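Side-chain contact in alginate lyase (PDB 6KFN), which probably cleaves the polysaccharide alginate by beta-elimination, on a right-handed parallel beta-helix scaffold: residues Val245-Ala248 with Gly249-Gln252. Sequence-based numbering, arbitrary orientation.
Sequences VQVA and GWGQ
Trp250 sets its indole beside Val247, three residues back round a tight turn, and the two side chains run alongside each other in the same direction. The isopropyl group meets the pyrrole end of the ring: Val247 CB and CG1 each lie 3.7 Å from Trp250 CD1. With CG anti to its own carbonyl carbon (chi1 -67°), the indole stays next to the backbone N and brings its edge up to Val247 O, which lies in the ring plane. That same oxygen accepts the closing bond of the turn, Trp250 N to Val247 O at 3.0 Å, with an N-H...O angle of 150°. The backbone angles of Ala248 and Gly249 make residues 247-250 a type II beta turn, and Gly249 occupies its third position with phi 81°, where any CB would clash with Ala248 O. The turn belongs to the loop joining strand 241-243 to strand 254-257, one of the connections of the right-handed parallel beta-helix; Trp158 packs edge-to-face with the indole, and Asn220 ND2 binds Gly249 O.

Val245 approaches the far end of the turn through its methyls. CG2 lies 3.4 Å from Trp250 O, and CG1 touches the same oxygen at 3.6 Å. This carbonyl is also gripped by the amide of Gln252, whose NE2 sits 3.0 Å from Trp250 O, coming from above the carbonyl plane although the oxygen is close to the amide plane. A bend at chi2 folds the Gln252 chain back for this bond, while NE2 also donates to Asp276 O and OE1 is bonded to Thr278 OG1. Replacing Gln252 with a leucine would probably deprive Trp250 O and Asp276 O of this shared donor and Thr278 OG1 of its amide partner. Val245 CG2 lies 3.9 Å from Gln252 NE2, where the two side chains cross at a slant.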
loop_
_atom_site.group_PDB
_atom_site.type_symbol
_atom_site.label_atom_id
_atom_site.label_comp_id
_atom_site.label_asym_id
_atom_site.label_seq_id
_atom_site.Cartn_x
_atom_site.Cartn_y
_atom_site.Cartn_z
ATOM N N VAL A 245 16.609 8.423 -7.838
ATOM C CA VAL A 245 17.166 9.334 -6.849
ATOM C C VAL A 245 16.478 10.693 -6.968
ATOM O O VAL A 245 16.751 11.455 -7.899
ATOM C CB VAL A 245 18.686 9.473 -7.048
ATOM C CG1 VAL A 245 19.265 10.360 -5.957
ATOM C CG2 VAL A 245 19.365 8.115 -7.034
ATOM N N GLN A 246 15.617 11.013 -6.012
ATOM C CA GLN A 246 14.962 12.304 -5.955
ATOM C C GLN A 246 15.712 13.320 -5.129
ATOM O O GLN A 246 15.528 14.538 -5.322
ATOM C CB GLN A 246 13.557 12.138 -5.372
ATOM C CG GLN A 246 12.657 11.258 -6.180
ATOM C CD GLN A 246 12.675 11.521 -7.690
ATOM O OE1 GLN A 246 13.332 10.811 -8.472
ATOM N NE2 GLN A 246 11.999 12.580 -8.074
ATOM N N VAL A 247 16.506 12.837 -4.173
ATOM C CA VAL A 247 17.326 13.608 -3.256
ATOM C C VAL A 247 18.605 12.809 -3.120
ATOM O O VAL A 247 18.541 11.576 -3.009
ATOM C CB VAL A 247 16.625 13.750 -1.867
ATOM C CG1 VAL A 247 17.548 14.461 -0.886
ATOM C CG2 VAL A 247 15.309 14.449 -2.002
ATOM N N ALA A 248 19.773 13.466 -3.190
ATOM C CA ALA A 248 21.028 12.722 -3.142
ATOM C C ALA A 248 21.072 11.778 -1.934
ATOM O O ALA A 248 20.652 12.137 -0.817
ATOM C CB ALA A 248 22.216 13.667 -3.110
ATOM N N GLY A 249 21.606 10.580 -2.159
ATOM C CA GLY A 249 21.724 9.596 -1.116
ATOM C C GLY A 249 20.466 8.805 -0.837
ATOM O O GLY A 249 20.481 7.959 0.057
ATOM N N TRP A 250 19.392 9.078 -1.589
ATOM C CA TRP A 250 18.172 8.281 -1.556
ATOM C C TRP A 250 18.105 7.440 -2.829
ATOM O O TRP A 250 18.931 7.556 -3.727
ATOM C CB TRP A 250 16.943 9.188 -1.318
ATOM C CG TRP A 250 16.986 9.794 0.048
ATOM C CD1 TRP A 250 17.526 11.012 0.401
ATOM C CD2 TRP A 250 16.583 9.177 1.275
ATOM N NE1 TRP A 250 17.445 11.192 1.761
ATOM C CE2 TRP A 250 16.881 10.082 2.315
ATOM C CE3 TRP A 250 16.032 7.936 1.600
ATOM C CZ2 TRP A 250 16.649 9.761 3.663
ATOM C CZ3 TRP A 250 15.787 7.628 2.921
ATOM C CH2 TRP A 250 16.106 8.537 3.947
ATOM N N GLY A 251 17.143 6.515 -2.878
ATOM C CA GLY A 251 17.149 5.509 -3.941
ATOM C C GLY A 251 18.363 4.613 -3.863
ATOM O O GLY A 251 18.914 4.204 -4.892
ATOM N N GLN A 252 18.783 4.293 -2.629
ATOM C CA GLN A 252 19.995 3.551 -2.375
ATOM C C GLN A 252 19.704 2.213 -1.725
ATOM O O GLN A 252 18.797 2.066 -0.886
ATOM C CB GLN A 252 20.975 4.337 -1.509
ATOM C CG GLN A 252 21.347 5.686 -2.106
ATOM C CD GLN A 252 22.058 5.564 -3.433
ATOM O OE1 GLN A 252 22.986 4.794 -3.632
ATOM N NE2 GLN A 252 21.608 6.352 -4.401
#